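Local atomic coordinates of escJ (Escherichia coli, PDB entry 1YJ7), a protein that probably assembles into a membrane-associated ring that serves as a platform for building the type III secretion system. Residues Q16-L21 and V28-D33; L22-N27 and I51-N56. The protein carries 3 engineered substitutions. All blocks are in the same frame, centred on the assembly; numbering follows the deposited sequence. Where two conformers were deposited one is given.

Interaction 1 (Q16-L21 and V28-D33); sequences QMQALL and VSKEMD
Gln18 and Val28 make the nearest backbone approach, 6.6 Å between their CA atoms, where helix segment 16-21 passes strand 28-32 with axes 9.0 Å apart and N-to-C directions at 159°. This near-antiparallel course is that of the helix in a split beta-alpha-beta unit: helix 11-23 carries the chain from strand 3-9 to strand 28-32, and strand 38-42 later fills the place between them in an antiparallel sheet. The helix packs on one face of this sheet, with Val28 and Lys30 of edge strand 28-32 and Leu40 of the central strand beneath it.

Val28 makes the apolar part of the join. Its CG1 sits between the backbone N and the carbonyl carbon (chi1 44°), a position that presents this methyl to the helix, where it packs against Leu21 CB at 3.8 Å. The same methyl meets the aliphatic start of Gln18, with CG1 of Val28 and CG of Gln18 4.2 Å apart. Leu21 meets this methyl chiefly through CB; the branched end of this buried residue continues to Ala50 and Ile53 of helix 47-56, while Met17 reaches Leu40 and so fills the layer between helix and sheet.

Two residues farther along the strand, Lys30 also starts toward the helix and lies at the border of the contact. Gln18 is extended, whereas Lys30 bends at chi3 (67°), and the two chains cross at about a right angle. With 229 Å² buried on both sides together, the packing is modest. The helix backbone takes part as well, Gln18 O lying 3.9 Å from Val28 CG1.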
loop_
_atom_site.group_PDB
_atom_site.type_symbol
_atom_site.label_atom_id
_atom_site.label_comp_id
_atom_site.label_asym_id
_atom_site.label_seq_id
_atom_site.Cartn_x
_atom_site.Cartn_y
_atom_site.Cartn_z
ATOM N N GLN D 16 -20.767 -22.082 -1.695
ATOM C CA GLN D 16 -19.990 -22.147 -0.457
ATOM C C GLN D 16 -20.312 -20.977 0.462
ATOM O O GLN D 16 -20.511 -21.171 1.671
ATOM C CB GLN D 16 -18.493 -22.260 -0.748
ATOM C CG GLN D 16 -18.175 -23.609 -1.405
ATOM C CD GLN D 16 -16.708 -23.803 -1.687
ATOM O OE1 GLN D 16 -15.981 -22.837 -1.901
ATOM N NE2 GLN D 16 -16.270 -25.069 -1.700
ATOM N N MET D 17 -20.392 -19.777 -0.093
ATOM C CA MET D 17 -20.704 -18.593 0.712
ATOM C C MET D 17 -22.131 -18.665 1.239
ATOM O O MET D 17 -22.385 -18.382 2.400
ATOM C CB MET D 17 -20.470 -17.307 -0.088
ATOM C CG MET D 17 -19.020 -17.025 -0.328
ATOM S SD MET D 17 -18.758 -15.356 -1.087
ATOM C CE MET D 17 -18.348 -15.826 -2.449
ATOM N N GLN D 18 -23.056 -19.093 0.386
ATOM C CA GLN D 18 -24.458 -19.176 0.756
ATOM C C GLN D 18 -24.657 -20.203 1.857
ATOM O O GLN D 18 -25.283 -19.909 2.862
ATOM C CB GLN D 18 -25.294 -19.531 -0.490
ATOM C CG GLN D 18 -26.780 -19.668 -0.235
ATOM C CD GLN D 18 -27.555 -20.127 -1.449
ATOM O OE1 GLN D 18 -28.794 -20.267 -1.397
ATOM N NE2 GLN D 18 -26.860 -20.401 -2.515
ATOM N N ALA D 19 -24.119 -21.413 1.676
ATOM C CA ALA D 19 -24.213 -22.442 2.707
ATOM C C ALA D 19 -23.604 -21.999 4.042
ATOM O O ALA D 19 -24.159 -22.250 5.112
ATOM C CB ALA D 19 -23.562 -23.745 2.228
ATOM N N LEU D 20 -22.453 -21.332 3.977
ATOM C CA LEU D 20 -21.794 -20.855 5.174
ATOM C C LEU D 20 -22.704 -19.873 5.920
ATOM O O LEU D 20 -22.867 -19.965 7.143
ATOM C CB LEU D 20 -20.452 -20.204 4.816
ATOM C CG LEU D 20 -19.708 -19.436 5.910
ATOM C CD1 LEU D 20 -19.351 -20.365 7.089
ATOM C CD2 LEU D 20 -18.483 -18.817 5.299
ATOM N N LEU D 21 -23.292 -18.937 5.183
ATOM C CA LEU D 21 -24.148 -17.914 5.785
ATOM C C LEU D 21 -25.427 -18.533 6.350
ATOM O O LEU D 21 -25.819 -18.231 7.481
ATOM C CB LEU D 21 -24.460 -16.796 4.795
ATOM C CG LEU D 21 -23.245 -15.915 4.459
ATOM C CD1 LEU D 21 -23.597 -14.973 3.351
ATOM C CD2 LEU D 21 -22.751 -15.153 5.674
ATOM N N VAL D 28 -29.847 -15.177 3.554
ATOM C CA VAL D 28 -29.203 -14.834 2.291
ATOM C C VAL D 28 -30.067 -15.282 1.110
ATOM O O VAL D 28 -30.732 -16.313 1.148
ATOM C CB VAL D 28 -27.729 -15.369 2.216
ATOM C CG1 VAL D 28 -27.617 -16.778 2.720
ATOM C CG2 VAL D 28 -27.154 -15.266 0.797
ATOM N N SER D 29 -30.079 -14.463 0.078
ATOM C CA SER D 29 -30.781 -14.776 -1.147
ATOM C C SER D 29 -29.810 -14.759 -2.314
ATOM O O SER D 29 -28.845 -13.992 -2.337
ATOM C CB SER D 29 -31.933 -13.800 -1.368
ATOM O OG SER D 29 -31.454 -12.485 -1.474
ATOM N N LYS D 30 -30.068 -15.638 -3.275
ATOM C CA LYS D 30 -29.220 -15.809 -4.431
ATOM C C LYS D 30 -30.052 -15.630 -5.688
ATOM O O LYS D 30 -31.181 -16.114 -5.757
ATOM C CB LYS D 30 -28.593 -17.203 -4.424
ATOM C CG LYS D 30 -27.581 -17.406 -5.532
ATOM C CD LYS D 30 -26.767 -18.681 -5.350
ATOM C CE LYS D 30 -27.644 -19.947 -5.505
ATOM N NZ LYS D 30 -26.896 -21.198 -5.102
ATOM N N GLU D 31 -29.500 -14.934 -6.668
ATOM C CA GLU D 31 -30.125 -14.802 -7.974
ATOM C C GLU D 31 -29.089 -15.015 -9.063
ATOM O O GLU D 31 -27.912 -14.668 -8.915
ATOM C CB GLU D 31 -30.875 -13.450 -8.115
ATOM C CG GLU D 31 -30.036 -12.249 -8.504
ATOM C CD GLU D 31 -30.581 -10.925 -7.950
ATOM O OE1 GLU D 31 -29.764 -10.113 -7.434
ATOM O OE2 GLU D 31 -31.823 -10.688 -8.034
ATOM N N MET D 32 -29.526 -15.624 -10.153
ATOM C CA MET D 32 -28.661 -15.929 -11.271
ATOM C C MET D 32 -28.886 -14.868 -12.359
ATOM O O MET D 32 -30.032 -14.548 -12.686
ATOM C CB MET D 32 -28.998 -17.325 -11.803
ATOM C CG MET D 32 -27.948 -17.901 -12.707
ATOM S SD MET D 32 -28.444 -19.426 -13.549
ATOM C CE MET D 32 -29.439 -20.277 -12.357
ATOM N N ASP D 33 -27.799 -14.315 -12.890
ATOM C CA ASP D 33 -27.872 -13.361 -13.998
ATOM C C ASP D 33 -27.903 -14.109 -15.333
ATOM O O ASP D 33 -27.976 -15.346 -15.362
ATOM C CB ASP D 33 -26.726 -12.321 -13.921
ATOM C CG ASP D 33 -25.346 -12.908 -14.194
ATOM O OD1 ASP D 33 -24.346 -12.283 -13.776
ATOM O OD2 ASP D 33 -25.137 -13.969 -14.809
#

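Interaction 2 (L22-N27 and I51-N56); sequences LSNDVN and ITILNN
Ile53 projects from helix 47-56 toward the turn after helix 11-23, and its closest backbone counterpart is Asn24, 8.4 Å away between CA atoms. Starting at CB, the side chain borders Leu21 of helix 11-23, and there it divides. The CG2 branch packs on Leu20 of that helix and also lies 4.0 Å from Asn24 ND2, an approach of a methyl to the amide nitrogen that is van der Waals in kind. The other branch leaves through CG1, and its extended second torsion (chi2 162°) carries CD1 outward. That terminal methyl makes the closest contacts to the turn: Asn24 CB at 3.7 Å, Asn24 CG at 3.9 Å and, from the far end of the turn, Val26 CG2 at 4.0 Å. Asn24 meets Ile53 head-on, while Val26 runs alongside it in the reverse sense.

The polar end of Asn24 is held by its own helix. With CG beside the backbone N (chi1 -77°), ND2 donates to Leu20 O in the last turn, which fixes the amide while CB and CG remain against the isoleucine methyl. Arg49 of helix 47-56 adds a polar tie through NH2 to Asp25 O, with a weak bond from NH1 to Asn24 O.

Asp25 has a positive phi of 62° and donates from its N to Leu22 O at 3.0 Å; together with the link from Val26 N to Leu21 O, this is a Schellman motif, whose reversal places Val26 and Asn24 about the tip of Ile53.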
loop_
_atom_site.group_PDB
_atom_site.type_symbol
_atom_site.label_atom_id
_atom_site.label_comp_id
_atom_site.label_asym_id
_atom_site.label_seq_id
_atom_site.Cartn_x
_atom_site.Cartn_y
_atom_site.Cartn_z
ATOM N N LEU D 22 -26.049 -19.432 5.587
ATOM C CA LEU D 22 -27.282 -20.095 6.036
ATOM C C LEU D 22 -27.053 -20.915 7.299
ATOM O O LEU D 22 -27.915 -20.949 8.191
ATOM C CB LEU D 22 -27.857 -20.976 4.929
ATOM C CG LEU D 22 -28.506 -20.262 3.758
ATOM C CD1 LEU D 22 -28.866 -21.266 2.679
ATOM C CD2 LEU D 22 -29.742 -19.467 4.184
ATOM N N SER D 23 -25.876 -21.519 7.416
ATOM C CA SER D 23 -25.558 -22.347 8.570
ATOM C C SER D 23 -25.338 -21.504 9.836
ATOM O O SER D 23 -25.365 -22.029 10.942
ATOM C CB SER D 23 -24.352 -23.235 8.290
ATOM O OG SER D 23 -23.158 -22.486 8.301
ATOM N N ASN D 24 -25.123 -20.204 9.647
ATOM C CA ASN D 24 -25.016 -19.232 10.734
ATOM C C ASN D 24 -26.285 -18.422 10.917
ATOM O O ASN D 24 -26.278 -17.363 11.564
ATOM C CB ASN D 24 -23.840 -18.285 10.464
ATOM C CG ASN D 24 -22.518 -18.921 10.764
ATOM O OD1 ASN D 24 -22.089 -18.946 11.912
ATOM N ND2 ASN D 24 -21.867 -19.473 9.747
ATOM N N ASP D 25 -27.377 -18.891 10.327
ATOM C CA ASP D 25 -28.681 -18.256 10.492
ATOM C C ASP D 25 -28.722 -16.819 9.961
ATOM O O ASP D 25 -29.412 -15.948 10.502
ATOM C CB ASP D 25 -29.093 -18.385 11.964
ATOM C CG ASP D 25 -28.994 -19.828 12.445
ATOM O OD1 ASP D 25 -29.517 -20.712 11.714
ATOM O OD2 ASP D 25 -28.387 -20.209 13.477
ATOM N N VAL D 26 -27.971 -16.583 8.889
ATOM C CA VAL D 26 -28.046 -15.346 8.138
ATOM C C VAL D 26 -28.973 -15.566 6.956
ATOM O O VAL D 26 -28.774 -16.494 6.193
ATOM C CB VAL D 26 -26.659 -14.910 7.612
ATOM C CG1 VAL D 26 -26.781 -13.700 6.666
ATOM C CG2 VAL D 26 -25.737 -14.619 8.758
ATOM N N ASN D 27 -29.941 -14.676 6.795
ATOM C CA ASN D 27 -30.904 -14.727 5.695
ATOM C C ASN D 27 -30.228 -14.238 4.407
ATOM O O ASN D 27 -30.065 -13.042 4.181
ATOM C CB ASN D 27 -32.162 -13.901 6.070
ATOM C CG ASN D 27 -32.975 -13.410 4.864
ATOM O OD1 ASN D 27 -32.946 -13.994 3.775
ATOM N ND2 ASN D 27 -33.724 -12.332 5.077
ATOM N N ILE D 51 -20.640 -10.004 6.481
ATOM C CA ILE D 51 -19.300 -9.645 6.072
ATOM C C ILE D 51 -18.246 -10.180 7.056
ATOM O O ILE D 51 -17.155 -10.604 6.632
ATOM C CB ILE D 51 -19.222 -8.104 5.884
ATOM C CG1 ILE D 51 -20.103 -7.691 4.694
ATOM C CG2 ILE D 51 -17.776 -7.652 5.652
ATOM C CD1 ILE D 51 -19.793 -8.367 3.379
ATOM N N THR D 52 -18.559 -10.179 8.346
ATOM C CA THR D 52 -17.629 -10.710 9.357
ATOM C C THR D 52 -17.398 -12.205 9.105
ATOM O O THR D 52 -16.260 -12.671 9.065
ATOM C CB THR D 52 -18.157 -10.480 10.777
ATOM O OG1 THR D 52 -18.276 -9.065 11.030
ATOM C CG2 THR D 52 -17.159 -10.995 11.841
ATOM N N ILE D 53 -18.489 -12.936 8.916
ATOM C CA ILE D 53 -18.423 -14.374 8.662
ATOM C C ILE D 53 -17.661 -14.656 7.381
ATOM O O ILE D 53 -16.781 -15.518 7.359
ATOM C CB ILE D 53 -19.863 -14.998 8.604
ATOM C CG1 ILE D 53 -20.490 -14.994 9.990
ATOM C CG2 ILE D 53 -19.803 -16.459 8.065
ATOM C CD1 ILE D 53 -22.002 -15.165 9.988
ATOM N N LEU D 54 -17.955 -13.921 6.309
ATOM C CA LEU D 54 -17.240 -14.155 5.062
ATOM C C LEU D 54 -15.759 -13.801 5.198
ATOM O O LEU D 54 -14.894 -14.556 4.763
ATOM C CB LEU D 54 -17.853 -13.391 3.920
ATOM C CG LEU D 54 -19.274 -13.824 3.572
ATOM C CD1 LEU D 54 -19.818 -12.912 2.483
ATOM C CD2 LEU D 54 -19.344 -15.289 3.156
ATOM N N ASN D 55 -15.485 -12.675 5.822
ATOM C CA ASN D 55 -14.092 -12.253 6.046
ATOM C C ASN D 55 -13.288 -13.281 6.846
ATOM O O ASN D 55 -12.177 -13.651 6.442
ATOM C CB ASN D 55 -14.012 -10.785 6.473
ATOM C CG ASN D 55 -14.148 -9.834 5.252
ATOM O OD1 ASN D 55 -15.240 -9.659 4.695
ATOM N ND2 ASN D 55 -13.017 -9.296 4.781
ATOM N N ASN D 56 -13.882 -13.771 7.934
ATOM C CA ASN D 56 -13.211 -14.697 8.849
ATOM C C ASN D 56 -12.938 -16.037 8.164
ATOM O O ASN D 56 -12.051 -16.771 8.562
ATOM C CB ASN D 56 -14.030 -14.908 10.114
ATOM C CG ASN D 56 -14.014 -13.704 11.050
ATOM O OD1 ASN D 56 -13.388 -12.683 10.772
ATOM N ND2 ASN D 56 -14.717 -13.826 12.170
#

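In the fold
Interactions 1 and 2 have centres 11 Å apart: interaction 1 uses helix 11-23 against the sheet, and interaction 2 the turn that ends it against helix 47-56. The Schellman bond from Val26 N to Leu21 O (3.1 Å, probable) joins the two contacts. Packing joins them further, Leu20 CG lying 3.7 Å from Ile53 CG2 and Val28 CG1 3.7 Å from Leu22 CD2. Their segments alternate in sequence, within a beta-alpha-beta-beta-alpha domain consistent with a ring-building motif. Segment 51-56 additionally packs on a second subunit, Ile51 meeting Asn15 of that chain, whereas interaction 1 touches no other chain of the assembly.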